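Local coordinates for protein protease (Helicobacter pylori, PDB 5EUF) that probably acts as a zinc-dependent M16-family protease and virulence factor, cleaving human junctional adhesion molecule A and weakening gastric epithelial cell-cell adhesion, at residues L55-F60 with A131-W136; S281-S286 with Q344-K349; A373-Q378 with Q382-Y387. All coordinates share one frame; numbering follows the deposited sequence.

How the contacts relate
Read from the N terminus, the three contacts come in series: each closes before the next opens, so none nests or crosses. Contact 1 closes a loop of 70 residues within the peptidase part of the chain and brings helix 51-58 to helix 120-139 at the zinc site. Contact 2 spans 57 residues in the range of the inactive M16 domain and joins the loop leading into helix 284-289 to the first turn of helix 344-361; its centre is about 39 Å from that of contact 1. Helix 365-376 comes next and leads to contact 3, whose segments 373-378 and 382-387 have just three residues between them; it folds the short helix 381-385 back on the end of helix 365-376.

Contact 1 of 3, residues L55-F60 with A131-W136; sequences LEHLNF and AEERRW. With ZN (zinc ion), chain G.
Glu133 of helix 120-139 stretches toward His57 of helix 51-58, with the zinc ion beside both. From CB its chain leaves with CG anti to the backbone N (chi1 -174°) and stays extended through CD (chi2 177°). The CA atoms of His57 and Glu133 are 11.3 Å apart, and the two side chains bridge this from both ends. CD of Glu133 ends 2.9 Å from the zinc, and OE2 binds the metal at 2.1 Å. OE1, 3.0 Å from the zinc and not bonded to it, also lies 3.0 Å from NE2 of His57, with the carboxylate and imidazole planes 29° apart. His53, Glu56 and His57 spell the HxxEH motif of M16 peptidases, the inverse of the HExxH order, and a distant glutamate supplies the remaining protein ligand. In this crystal structure His53 and Glu133 hold the zinc. His57 is probably a ligand as well; the ion lies in its ring plane, but CE1 faces it, at 3.2 Å, and NE2 is 3.9 Å away, too far to bind as modelled. Glu56, the probable proton acceptor, is hydrogen-bonded through OE1 to Thr86, while Leu55 packs on Ile179 and Phe182 of helix 176-186.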
ATOM      1  N   LEU B  55      14.221  11.701  -9.599  1.00 29.69           N
ATOM      2  CA  LEU B  55      15.221  12.719  -9.287  1.00 30.29           C
ATOM      3  C   LEU B  55      16.625  12.327  -9.744  1.00 34.45           C
ATOM      4  O   LEU B  55      17.453  13.190 -10.027  1.00 46.77           O
ATOM      5  CB  LEU B  55      15.237  13.006  -7.788  1.00 25.63           C
ATOM      6  CG  LEU B  55      14.111  13.894  -7.269  1.00 29.26           C
ATOM      7  CD1 LEU B  55      14.269  14.130  -5.777  1.00 14.12           C
ATOM      8  CD2 LEU B  55      14.098  15.210  -8.026  1.00 23.33           C
ATOM      9  N   GLU B  56      16.892  11.026  -9.802  1.00 31.91           N
ATOM     10  CA  GLU B  56      18.165  10.537 -10.314  1.00 36.47           C
ATOM     11  C   GLU B  56      18.350  10.975 -11.764  1.00 50.50           C
ATOM     12  O   GLU B  56      19.428  11.426 -12.154  1.00 51.41           O
ATOM     13  CB  GLU B  56      18.250   9.011 -10.202  1.00 31.38           C
ATOM     14  CG  GLU B  56      19.462   8.404 -10.896  1.00 43.05           C
ATOM     15  CD  GLU B  56      19.435   6.888 -10.910  1.00 51.22           C
ATOM     16  OE1 GLU B  56      18.717   6.295 -10.078  1.00 58.41           O
ATOM     17  OE2 GLU B  56      20.129   6.289 -11.760  1.00 51.04           O
ATOM     18  N   HIS B  57      17.286  10.852 -12.554  1.00 55.40           N
ATOM     19  CA  HIS B  57      17.318  11.258 -13.956  1.00 54.10           C
ATOM     20  C   HIS B  57      17.426  12.774 -14.093  1.00 48.73           C
ATOM     21  O   HIS B  57      18.170  13.280 -14.934  1.00 53.47           O
ATOM     22  CB  HIS B  57      16.072  10.759 -14.695  1.00 44.28           C
ATOM     23  CG  HIS B  57      16.081   9.289 -14.982  1.00 42.62           C
ATOM     24  ND1 HIS B  57      16.354   8.341 -14.017  1.00 42.64           N
ATOM     25  CD2 HIS B  57      15.839   8.602 -16.124  1.00 42.64           C
ATOM     26  CE1 HIS B  57      16.284   7.136 -14.554  1.00 45.08           C
ATOM     27  NE2 HIS B  57      15.973   7.266 -15.831  1.00 47.73           N
ATOM     28  N   LEU B  58      16.684  13.494 -13.256  1.00 37.98           N
ATOM     29  CA  LEU B  58      16.616  14.949 -13.347  1.00 39.60           C
ATOM     30  C   LEU B  58      17.862  15.633 -12.791  1.00 30.10           C
ATOM     31  O   LEU B  58      18.120  16.802 -13.083  1.00 27.53           O
ATOM     32  CB  LEU B  58      15.373  15.468 -12.620  1.00 35.66           C
ATOM     33  CG  LEU B  58      14.030  15.057 -13.226  1.00 31.79           C
ATOM     34  CD1 LEU B  58      12.877  15.695 -12.468  1.00 35.79           C
ATOM     35  CD2 LEU B  58      13.976  15.429 -14.698  1.00 35.80           C
ATOM     36  N   ASN B  59      18.637  14.900 -11.997  1.00 36.27           N
ATOM     37  CA  ASN B  59      19.832  15.458 -11.369  1.00 39.86           C
ATOM     38  C   ASN B  59      20.912  15.822 -12.391  1.00 35.12           C
ATOM     39  O   ASN B  59      21.826  16.592 -12.097  1.00 32.99           O
ATOM     40  CB  ASN B  59      20.392  14.475 -10.338  1.00 38.84           C
ATOM     41  CG  ASN B  59      21.199  15.165  -9.253  1.00 64.68           C
ATOM     42  OD1 ASN B  59      20.642  15.840  -8.386  1.00 79.58           O
ATOM     43  ND2 ASN B  59      22.516  14.989  -9.290  1.00 65.47           N
ATOM     44  N   PHE B  60      20.794  15.274 -13.595  1.00 37.72           N
ATOM     45  CA  PHE B  60      21.759  15.547 -14.653  1.00 36.98           C
ATOM     46  C   PHE B  60      21.179  16.488 -15.703  1.00 38.95           C
ATOM     47  O   PHE B  60      21.646  16.534 -16.842  1.00 38.07           O
ATOM     48  CB  PHE B  60      22.219  14.238 -15.297  1.00 21.89           C
ATOM     49  CG  PHE B  60      22.874  13.299 -14.329  1.00 33.54           C
ATOM     50  CD1 PHE B  60      24.206  13.458 -13.986  1.00 45.83           C
ATOM     51  CD2 PHE B  60      22.154  12.270 -13.749  1.00 40.31           C
ATOM     52  CE1 PHE B  60      24.813  12.601 -13.087  1.00 48.54           C
ATOM     53  CE2 PHE B  60      22.755  11.408 -12.850  1.00 51.73           C
ATOM     54  CZ  PHE B  60      24.088  11.575 -12.519  1.00 50.77           C
ATOM     55  N   ALA B 131       8.701   6.364 -17.715  1.00 39.78           N
ATOM     56  CA  ALA B 131       7.496   5.592 -17.984  1.00 36.61           C
ATOM     57  C   ALA B 131       7.847   4.386 -18.848  1.00 51.61           C
ATOM     58  O   ALA B 131       7.301   3.298 -18.659  1.00 54.83           O
ATOM     59  CB  ALA B 131       6.442   6.451 -18.661  1.00 38.71           C
ATOM     60  N   GLU B 132       8.762   4.586 -19.794  1.00 52.92           N
ATOM     61  CA  GLU B 132       9.265   3.490 -20.617  1.00 54.79           C
ATOM     62  C   GLU B 132      10.057   2.516 -19.756  1.00 56.61           C
ATOM     63  O   GLU B 132       9.924   1.300 -19.893  1.00 54.61           O
ATOM     64  CB  GLU B 132      10.145   4.008 -21.759  1.00 59.40           C
ATOM     65  CG  GLU B 132       9.468   4.998 -22.690  1.00 66.99           C
ATOM     66  CD  GLU B 132       8.214   4.442 -23.328  1.00 70.46           C
ATOM     67  OE1 GLU B 132       8.310   3.431 -24.055  1.00 69.50           O
ATOM     68  OE2 GLU B 132       7.130   5.020 -23.098  1.00 69.58           O
ATOM     69  N   GLU B 133      10.877   3.067 -18.864  1.00 61.73           N
ATOM     70  CA  GLU B 133      11.712   2.268 -17.971  1.00 63.71           C
ATOM     71  C   GLU B 133      10.851   1.374 -17.084  1.00 64.76           C
ATOM     72  O   GLU B 133      11.271   0.288 -16.683  1.00 67.82           O
ATOM     73  CB  GLU B 133      12.604   3.174 -17.115  1.00 66.69           C
ATOM     74  CG  GLU B 133      13.623   2.434 -16.252  1.00 72.28           C
ATOM     75  CD  GLU B 133      14.527   3.375 -15.467  1.00 73.35           C
ATOM     76  OE1 GLU B 133      14.620   4.566 -15.836  1.00 71.05           O
ATOM     77  OE2 GLU B 133      15.143   2.921 -14.478  1.00 58.53           O
ATOM     78  N   ARG B 134       9.641   1.838 -16.788  1.00 63.45           N
ATOM     79  CA  ARG B 134       8.700   1.061 -15.992  1.00 48.65           C
ATOM     80  C   ARG B 134       8.087  -0.073 -16.807  1.00 51.28           C
ATOM     81  O   ARG B 134       8.062  -1.219 -16.359  1.00 49.30           O
ATOM     82  CB  ARG B 134       7.599   1.964 -15.432  1.00 48.32           C
ATOM     83  CG  ARG B 134       6.368   1.219 -14.929  1.00 44.19           C
ATOM     84  CD  ARG B 134       6.573   0.572 -13.569  1.00 27.28           C
ATOM     85  NE  ARG B 134       5.554  -0.446 -13.317  1.00 38.02           N
ATOM     86  CZ  ARG B 134       5.292  -0.976 -12.127  1.00 35.05           C
ATOM     87  NH1 ARG B 134       5.967  -0.581 -11.056  1.00 32.26           N
ATOM     88  NH2 ARG B 134       4.346  -1.900 -12.005  1.00 37.22           N
ATOM     89  N   ARG B 135       7.599   0.237 -18.005  1.00 52.94           N
ATOM     90  CA  ARG B 135       6.915  -0.775 -18.803  1.00 54.52           C
ATOM     91  C   ARG B 135       7.872  -1.869 -19.260  1.00 57.87           C
ATOM     92  O   ARG B 135       7.525  -3.050 -19.252  1.00 62.52           O
ATOM     93  CB  ARG B 135       6.225  -0.155 -20.019  1.00 47.80           C
ATOM     94  CG  ARG B 135       5.163  -1.075 -20.608  1.00 55.03           C
ATOM     95  CD  ARG B 135       4.749  -0.686 -22.015  1.00 63.53           C
ATOM     96  NE  ARG B 135       3.865  -1.696 -22.595  1.00 74.12           N
ATOM     97  CZ  ARG B 135       3.523  -1.752 -23.879  1.00 70.42           C
ATOM     98  NH1 ARG B 135       3.994  -0.854 -24.736  1.00 66.88           N
ATOM     99  NH2 ARG B 135       2.713  -2.711 -24.308  1.00 58.82           N
ATOM    100  N   TRP B 136       9.079  -1.476 -19.649  1.00 57.33           N
ATOM    101  CA  TRP B 136      10.048  -2.423 -20.183  1.00 59.96           C
ATOM    102  C   TRP B 136      10.654  -3.327 -19.112  1.00 63.52           C
ATOM    103  O   TRP B 136      10.705  -4.545 -19.282  1.00 65.65           O
ATOM    104  CB  TRP B 136      11.163  -1.679 -20.922  1.00 69.57           C
ATOM    105  CG  TRP B 136      10.789  -1.264 -22.318  1.00 89.06           C
ATOM    106  CD1 TRP B 136       9.531  -1.203 -22.848  1.00 85.19           C
ATOM    107  CD2 TRP B 136      11.684  -0.867 -23.367  1.00102.77           C
ATOM    108  NE1 TRP B 136       9.588  -0.785 -24.156  1.00 89.27           N
ATOM    109  CE2 TRP B 136      10.897  -0.573 -24.499  1.00100.05           C
ATOM    110  CE3 TRP B 136      13.074  -0.728 -23.456  1.00101.66           C
ATOM    111  CZ2 TRP B 136      11.454  -0.149 -25.706  1.00 98.17           C
ATOM    112  CZ3 TRP B 136      13.624  -0.307 -24.656  1.00 93.24           C
ATOM    113  CH2 TRP B 136      12.816  -0.023 -25.764  1.00 92.48           C
TER
HETATM  114 ZN    ZN G 502      16.738   4.110 -13.703  0.87 91.95          ZN

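Contact 2 of 3, residues S281-S286 with Q344-K349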
ATOM      1  N   SER B 281      29.549 -22.295  -6.245  1.00 57.99           N
ATOM      2  CA  SER B 281      29.670 -23.403  -5.305  1.00 49.98           C
ATOM      3  C   SER B 281      28.514 -23.414  -4.308  1.00 42.41           C
ATOM      4  O   SER B 281      28.513 -24.188  -3.351  1.00 44.25           O
ATOM      5  CB  SER B 281      31.006 -23.325  -4.562  1.00 57.62           C
ATOM      6  OG  SER B 281      31.134 -24.379  -3.623  1.00 67.03           O
ATOM      7  N   SER B 282      27.531 -22.552  -4.538  1.00 35.83           N
ATOM      8  CA  SER B 282      26.390 -22.437  -3.638  1.00 37.62           C
ATOM      9  C   SER B 282      25.519 -23.687  -3.687  1.00 39.94           C
ATOM     10  O   SER B 282      25.682 -24.535  -4.564  1.00 48.51           O
ATOM     11  CB  SER B 282      25.553 -21.202  -3.984  1.00 39.99           C
ATOM     12  OG  SER B 282      24.862 -21.371  -5.210  1.00 35.37           O
ATOM     13  N   TRP B 283      24.596 -23.796  -2.739  1.00 38.50           N
ATOM     14  CA  TRP B 283      23.685 -24.932  -2.692  1.00 38.12           C
ATOM     15  C   TRP B 283      22.673 -24.868  -3.828  1.00 49.35           C
ATOM     16  O   TRP B 283      22.364 -25.884  -4.448  1.00 65.52           O
ATOM     17  CB  TRP B 283      22.964 -24.995  -1.342  1.00 31.36           C
ATOM     18  CG  TRP B 283      23.825 -25.493  -0.217  1.00 36.57           C
ATOM     19  CD1 TRP B 283      25.177 -25.678  -0.237  1.00 40.42           C
ATOM     20  CD2 TRP B 283      23.388 -25.879   1.093  1.00 38.37           C
ATOM     21  NE1 TRP B 283      25.609 -26.150   0.979  1.00 26.83           N
ATOM     22  CE2 TRP B 283      24.531 -26.284   1.812  1.00 32.08           C
ATOM     23  CE3 TRP B 283      22.141 -25.921   1.728  1.00 39.79           C
ATOM     24  CZ2 TRP B 283      24.465 -26.722   3.134  1.00 37.83           C
ATOM     25  CZ3 TRP B 283      22.078 -26.356   3.040  1.00 35.29           C
ATOM     26  CH2 TRP B 283      23.233 -26.751   3.728  1.00 39.83           C
ATOM     27  N   LEU B 284      22.162 -23.671  -4.107  1.00 40.03           N
ATOM     28  CA  LEU B 284      21.178 -23.497  -5.170  1.00 38.86           C
ATOM     29  C   LEU B 284      21.766 -23.799  -6.545  1.00 52.16           C
ATOM     30  O   LEU B 284      21.064 -24.272  -7.439  1.00 60.44           O
ATOM     31  CB  LEU B 284      20.608 -22.078  -5.151  1.00 33.61           C
ATOM     32  CG  LEU B 284      19.707 -21.736  -3.964  1.00 27.72           C
ATOM     33  CD1 LEU B 284      19.053 -20.375  -4.155  1.00 28.65           C
ATOM     34  CD2 LEU B 284      18.660 -22.816  -3.768  1.00 22.10           C
ATOM     35  N   GLN B 285      23.055 -23.527  -6.714  1.00 44.55           N
ATOM     36  CA  GLN B 285      23.715 -23.770  -7.989  1.00 40.80           C
ATOM     37  C   GLN B 285      23.949 -25.257  -8.237  1.00 46.98           C
ATOM     38  O   GLN B 285      23.490 -25.807  -9.236  1.00 63.10           O
ATOM     39  CB  GLN B 285      25.047 -23.019  -8.057  1.00 49.85           C
ATOM     40  CG  GLN B 285      25.030 -21.800  -8.972  1.00 57.83           C
ATOM     41  CD  GLN B 285      24.901 -22.167 -10.440  1.00 60.65           C
ATOM     42  OE1 GLN B 285      25.195 -23.296 -10.841  1.00 48.21           O
ATOM     43  NE2 GLN B 285      24.458 -21.213 -11.252  1.00 64.18           N
ATOM     44  N   SER B 286      24.659 -25.905  -7.321  1.00 40.58           N
ATOM     45  CA  SER B 286      25.102 -27.277  -7.542  1.00 48.82           C
ATOM     46  C   SER B 286      24.058 -28.321  -7.152  1.00 64.78           C
ATOM     47  O   SER B 286      24.375 -29.506  -7.032  1.00 90.39           O
ATOM     48  CB  SER B 286      26.405 -27.534  -6.779  1.00 52.89           C
ATOM     49  OG  SER B 286      26.300 -27.124  -5.428  1.00 58.16           O
ATOM     50  N   GLN B 344      32.181 -28.508   8.153  1.00 48.43           N
ATOM     51  CA  GLN B 344      33.243 -27.596   8.557  1.00 39.86           C
ATOM     52  C   GLN B 344      33.988 -27.089   7.328  1.00 40.09           C
ATOM     53  O   GLN B 344      34.439 -25.943   7.293  1.00 33.38           O
ATOM     54  CB  GLN B 344      34.202 -28.279   9.531  1.00 31.90           C
ATOM     55  CG  GLN B 344      33.692 -28.315  10.960  1.00 40.48           C
ATOM     56  CD  GLN B 344      33.544 -26.928  11.560  1.00 49.88           C
ATOM     57  OE1 GLN B 344      34.379 -26.051  11.336  1.00 57.44           O
ATOM     58  NE2 GLN B 344      32.474 -26.721  12.318  1.00 46.11           N
ATOM     59  N   ALA B 345      34.097 -27.948   6.318  1.00 35.35           N
ATOM     60  CA  ALA B 345      34.714 -27.576   5.051  1.00 37.26           C
ATOM     61  C   ALA B 345      33.930 -26.469   4.348  1.00 39.12           C
ATOM     62  O   ALA B 345      34.518 -25.539   3.799  1.00 29.65           O
ATOM     63  CB  ALA B 345      34.836 -28.797   4.147  1.00 48.29           C
ATOM     64  N   GLU B 346      32.603 -26.574   4.366  1.00 39.24           N
ATOM     65  CA  GLU B 346      31.749 -25.568   3.742  1.00 42.36           C
ATOM     66  C   GLU B 346      31.925 -24.209   4.405  1.00 37.16           C
ATOM     67  O   GLU B 346      32.122 -23.199   3.729  1.00 34.07           O
ATOM     68  CB  GLU B 346      30.278 -25.989   3.800  1.00 50.55           C
ATOM     69  CG  GLU B 346      29.860 -26.950   2.699  1.00 56.24           C
ATOM     70  CD  GLU B 346      28.401 -27.347   2.792  1.00 43.77           C
ATOM     71  OE1 GLU B 346      27.963 -27.785   3.878  1.00 27.16           O
ATOM     72  OE2 GLU B 346      27.690 -27.217   1.774  1.00 51.13           O
ATOM     73  N   LEU B 347      31.851 -24.196   5.732  1.00 34.14           N
ATOM     74  CA  LEU B 347      32.021 -22.973   6.506  1.00 33.61           C
ATOM     75  C   LEU B 347      33.384 -22.335   6.250  1.00 42.01           C
ATOM     76  O   LEU B 347      33.518 -21.113   6.232  1.00 46.68           O
ATOM     77  CB  LEU B 347      31.853 -23.261   8.000  1.00 26.18           C
ATOM     78  CG  LEU B 347      32.078 -22.081   8.950  1.00 39.62           C
ATOM     79  CD1 LEU B 347      30.957 -21.059   8.824  1.00 32.82           C
ATOM     80  CD2 LEU B 347      32.226 -22.555  10.388  1.00 37.81           C
ATOM     81  N   ASP B 348      34.393 -23.173   6.040  1.00 34.05           N
ATOM     82  CA  ASP B 348      35.751 -22.689   5.833  1.00 28.70           C
ATOM     83  C   ASP B 348      35.903 -22.032   4.466  1.00 38.38           C
ATOM     84  O   ASP B 348      36.617 -21.037   4.324  1.00 33.67           O
ATOM     85  CB  ASP B 348      36.754 -23.835   5.979  1.00 39.09           C
ATOM     86  CG  ASP B 348      38.164 -23.345   6.222  1.00 43.89           C
ATOM     87  OD1 ASP B 348      38.335 -22.390   7.007  1.00 45.53           O
ATOM     88  OD2 ASP B 348      39.103 -23.916   5.627  1.00 68.02           O
ATOM     89  N   LYS B 349      35.230 -22.589   3.463  1.00 48.06           N
ATOM     90  CA  LYS B 349      35.309 -22.050   2.110  1.00 50.32           C
ATOM     91  C   LYS B 349      34.666 -20.672   2.050  1.00 40.08           C
ATOM     92  O   LYS B 349      35.114 -19.798   1.307  1.00 37.28           O
ATOM     93  CB  LYS B 349      34.641 -22.988   1.103  1.00 51.90           C
ATOM     94  CG  LYS B 349      35.029 -22.696  -0.339  1.00 58.26           C
ATOM     95  CD  LYS B 349      36.545 -22.718  -0.498  1.00 72.63           C
ATOM     96  CE  LYS B 349      36.982 -22.286  -1.890  1.00 67.03           C
ATOM     97  NZ  LYS B 349      38.469 -22.276  -2.022  1.00 50.23           N
TER
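The loop that leads into helix 284-289 meets the first turn of helix 344-361 in the range of the inactive M16 domain, a part of the chain away from the zinc site: Trp283 reaches Glu346. Its indole NE1 donates a hydrogen bond to OE2 of Glu346, with an N-H...O angle of 155°. The modelled length from NE1 to OE2, 2.5 Å, is very short, and at this resolution its exact value should carry little weight. The carboxylate comes in at the edge of the indole, its CD in the ring plane, and the two flat groups are only 21° apart. Glu346 gets there with a chain extended beyond CG (chi2 180°). Its OE1 lies 3.7 Å from CZ2 of Trp283 and has a further hydrogen bond to a residue adjoining the segment.

The loop that carries the tryptophan is itself fixed. Ser282 OG accepts from Gln285 N at 3.2 Å, a capping bond well suited to serine, whose short hydroxyl can fold back on the turn. Ser282 O is gripped twice by Ser286, whose N and OG (the latter at 2.8 Å) arrive from opposite faces of the carbonyl plane. Around the indole, Leu275, Leu276 and Leu337 supply apolar cover and Lys336 makes a cation-pi contact. Tryptophan suits the site because its large ring fills an apolar setting while its one N-H satisfies a partly exposed acid; that donor, and the place of Glu346 in a helix's first turn, would probably favour the charged carboxylate.

Contact 3 of 3, residues A373-Q378 with Q382-Y387; sequences ADYLVQ and QGLTDY
Helix 365-376 and the short helix 381-385 are separated by a tight connection, and the chain turns back so that the CA atoms of Tyr375 and Leu384 come within 6.6 Å. Two successive helices of the C-terminal half of the chain are thus packed together, away from the catalytic zinc site. The second segment braces its own end: the carbonyl O of Gln382 accepts from Asp386 N and, at 2.9 Å, from Thr385 OG1, both on the same face of its plane. The amide of Gln382 spans the last turn of helix 381-385, NE2 donating to Asp386 OD2 at 2.7 Å.

Across the contact Tyr375 does most of the work. With CG beside the backbone N (chi1 -74°), its ring swings over to the facing helix. Leu384 lays its CB over one ring face, 4.0 Å from the centroid and 22° off the normal, a CH-pi contact displaced toward the rim. Further along the same side chain, CD1 of Leu384 sits 4.1 Å from CE1 of Tyr375. Beside it the ring meets main chain at Gly383, where CE2 of Tyr375 lies 4.3 Å from the glycine C. At its far end, Tyr375 OH passes 3.9 Å from CD2 of Tyr387, the two side chains crossing at about a right angle.

Phe261 meets the Tyr375 ring edge-to-face, and Tyr387 spends its own hydroxyl on a hydrogen bond to Asp270. No hydrogen bond joins the two segments. Cohesion here therefore rests on dispersion and CH-pi attraction, for which a broad aromatic ring against a branched aliphatic chain is apt, while the polar ends of Gln382, Thr385 and Asp386 serve the end of helix 381-385.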
ATOM      1  N   ALA B 373      29.700   3.807   1.798  1.00 39.82           N
ATOM      2  CA  ALA B 373      28.462   4.485   1.433  1.00 31.87           C
ATOM      3  C   ALA B 373      27.253   3.883   2.139  1.00 43.56           C
ATOM      4  O   ALA B 373      26.376   4.605   2.614  1.00 54.96           O
ATOM      5  CB  ALA B 373      28.263   4.446  -0.072  1.00 25.09           C
ATOM      6  N   ASP B 374      27.216   2.560   2.217  1.00 34.98           N
ATOM      7  CA  ASP B 374      26.078   1.874   2.811  1.00 40.13           C
ATOM      8  C   ASP B 374      26.035   2.067   4.324  1.00 45.53           C
ATOM      9  O   ASP B 374      24.957   2.168   4.910  1.00 52.92           O
ATOM     10  CB  ASP B 374      26.116   0.386   2.460  1.00 49.55           C
ATOM     11  CG  ASP B 374      25.806   0.125   0.996  1.00 57.46           C
ATOM     12  OD1 ASP B 374      24.893   0.788   0.457  1.00 58.72           O
ATOM     13  OD2 ASP B 374      26.475  -0.735   0.384  1.00 50.76           O
ATOM     14  N   TYR B 375      27.205   2.138   4.951  1.00 38.65           N
ATOM     15  CA  TYR B 375      27.284   2.212   6.407  1.00 29.73           C
ATOM     16  C   TYR B 375      27.307   3.646   6.933  1.00 38.43           C
ATOM     17  O   TYR B 375      26.961   3.893   8.087  1.00 42.09           O
ATOM     18  CB  TYR B 375      28.515   1.448   6.904  1.00 23.39           C
ATOM     19  CG  TYR B 375      28.344  -0.054   6.840  1.00 32.53           C
ATOM     20  CD1 TYR B 375      28.482  -0.738   5.639  1.00 38.46           C
ATOM     21  CD2 TYR B 375      28.030  -0.785   7.977  1.00 22.11           C
ATOM     22  CE1 TYR B 375      28.317  -2.108   5.575  1.00 33.33           C
ATOM     23  CE2 TYR B 375      27.866  -2.153   7.923  1.00 21.36           C
ATOM     24  CZ  TYR B 375      28.009  -2.810   6.719  1.00 31.23           C
ATOM     25  OH  TYR B 375      27.843  -4.174   6.659  1.00 21.37           O
ATOM     26  N   LEU B 376      27.713   4.587   6.085  1.00 40.40           N
ATOM     27  CA  LEU B 376      27.723   5.998   6.463  1.00 36.69           C
ATOM     28  C   LEU B 376      26.310   6.550   6.583  1.00 51.67           C
ATOM     29  O   LEU B 376      25.986   7.239   7.549  1.00 68.47           O
ATOM     30  CB  LEU B 376      28.516   6.821   5.448  1.00 36.25           C
ATOM     31  CG  LEU B 376      30.031   6.822   5.614  1.00 33.47           C
ATOM     32  CD1 LEU B 376      30.692   7.388   4.370  1.00 48.21           C
ATOM     33  CD2 LEU B 376      30.412   7.626   6.841  1.00 29.56           C
ATOM     34  N   VAL B 377      25.471   6.239   5.598  1.00 50.06           N
ATOM     35  CA  VAL B 377      24.095   6.726   5.574  1.00 41.83           C
ATOM     36  C   VAL B 377      23.291   6.177   6.747  1.00 36.81           C
ATOM     37  O   VAL B 377      22.234   6.708   7.087  1.00 37.55           O
ATOM     38  CB  VAL B 377      23.383   6.355   4.257  1.00 34.42           C
ATOM     39  CG1 VAL B 377      24.114   6.960   3.073  1.00 24.12           C
ATOM     40  CG2 VAL B 377      23.285   4.846   4.110  1.00 48.74           C
ATOM     41  N   GLN B 378      23.800   5.112   7.359  1.00 35.17           N
ATOM     42  CA  GLN B 378      23.156   4.506   8.517  1.00 37.92           C
ATOM     43  C   GLN B 378      23.864   4.908   9.806  1.00 46.82           C
ATOM     44  O   GLN B 378      23.411   4.570  10.903  1.00 49.41           O
ATOM     45  CB  GLN B 378      23.137   2.981   8.385  1.00 21.66           C
ATOM     46  CG  GLN B 378      22.546   2.474   7.080  1.00 27.79           C
ATOM     47  CD  GLN B 378      21.094   2.868   6.902  1.00 37.13           C
ATOM     48  OE1 GLN B 378      20.398   3.173   7.872  1.00 39.03           O
ATOM     49  NE2 GLN B 378      20.628   2.865   5.658  1.00 34.25           N
ATOM     50  N   GLN B 382      31.187   1.741  12.860  1.00 36.59           N
ATOM     51  CA  GLN B 382      31.674   0.794  13.853  1.00 42.07           C
ATOM     52  C   GLN B 382      31.311  -0.623  13.440  1.00 33.98           C
ATOM     53  O   GLN B 382      32.101  -1.552  13.605  1.00 34.07           O
ATOM     54  CB  GLN B 382      31.099   1.104  15.234  1.00 52.46           C
ATOM     55  CG  GLN B 382      31.597   0.175  16.329  1.00 48.69           C
ATOM     56  CD  GLN B 382      33.098   0.271  16.535  1.00 57.06           C
ATOM     57  OE1 GLN B 382      33.701   1.324  16.319  1.00 53.96           O
ATOM     58  NE2 GLN B 382      33.712  -0.833  16.949  1.00 59.35           N
ATOM     59  N   GLY B 383      30.106  -0.778  12.900  1.00 38.78           N
ATOM     60  CA  GLY B 383      29.654  -2.061  12.404  1.00 24.43           C
ATOM     61  C   GLY B 383      30.523  -2.516  11.252  1.00 27.50           C
ATOM     62  O   GLY B 383      30.881  -3.689  11.164  1.00 46.00           O
ATOM     63  N   LEU B 384      30.874  -1.576  10.378  1.00 24.59           N
ATOM     64  CA  LEU B 384      31.685  -1.876   9.201  1.00 34.21           C
ATOM     65  C   LEU B 384      33.079  -2.362   9.583  1.00 40.62           C
ATOM     66  O   LEU B 384      33.576  -3.343   9.025  1.00 33.50           O
ATOM     67  CB  LEU B 384      31.791  -0.645   8.298  1.00 31.73           C
ATOM     68  CG  LEU B 384      32.699  -0.753   7.070  1.00 31.26           C
ATOM     69  CD1 LEU B 384      32.338  -1.966   6.224  1.00 37.85           C
ATOM     70  CD2 LEU B 384      32.629   0.522   6.236  1.00 27.12           C
ATOM     71  N   THR B 385      33.705  -1.676  10.533  1.00 36.32           N
ATOM     72  CA  THR B 385      35.049  -2.041  10.965  1.00 40.89           C
ATOM     73  C   THR B 385      35.049  -3.397  11.664  1.00 44.42           C
ATOM     74  O   THR B 385      35.985  -4.179  11.514  1.00 53.11           O
ATOM     75  CB  THR B 385      35.651  -0.980  11.911  1.00 42.37           C
ATOM     76  OG1 THR B 385      34.840  -0.862  13.086  1.00 51.99           O
ATOM     77  CG2 THR B 385      35.730   0.375  11.221  1.00 37.54           C
ATOM     78  N   ASP B 386      33.988  -3.675  12.416  1.00 47.03           N
ATOM     79  CA  ASP B 386      33.896  -4.914  13.184  1.00 44.64           C
ATOM     80  C   ASP B 386      33.403  -6.092  12.351  1.00 35.24           C
ATOM     81  O   ASP B 386      33.267  -7.200  12.867  1.00 35.52           O
ATOM     82  CB  ASP B 386      32.970  -4.733  14.390  1.00 53.76           C
ATOM     83  CG  ASP B 386      33.546  -3.801  15.437  1.00 77.19           C
ATOM     84  OD1 ASP B 386      34.783  -3.627  15.469  1.00 89.26           O
ATOM     85  OD2 ASP B 386      32.759  -3.247  16.235  1.00 79.02           O
ATOM     86  N   TYR B 387      33.139  -5.854  11.069  1.00 34.45           N
ATOM     87  CA  TYR B 387      32.516  -6.863  10.213  1.00 28.26           C
ATOM     88  C   TYR B 387      33.394  -8.100  10.026  1.00 31.17           C
ATOM     89  O   TYR B 387      32.978  -9.216  10.342  1.00 24.00           O
ATOM     90  CB  TYR B 387      32.173  -6.257   8.850  1.00 23.37           C
ATOM     91  CG  TYR B 387      31.356  -7.158   7.950  1.00 22.30           C
ATOM     92  CD1 TYR B 387      31.971  -7.998   7.030  1.00 22.45           C
ATOM     93  CD2 TYR B 387      29.968  -7.160   8.011  1.00 28.89           C
ATOM     94  CE1 TYR B 387      31.227  -8.820   6.202  1.00 25.30           C
ATOM     95  CE2 TYR B 387      29.214  -7.979   7.186  1.00 24.13           C
ATOM     96  CZ  TYR B 387      29.850  -8.806   6.282  1.00 33.09           C
ATOM     97  OH  TYR B 387      29.106  -9.623   5.458  1.00 27.97           O
TER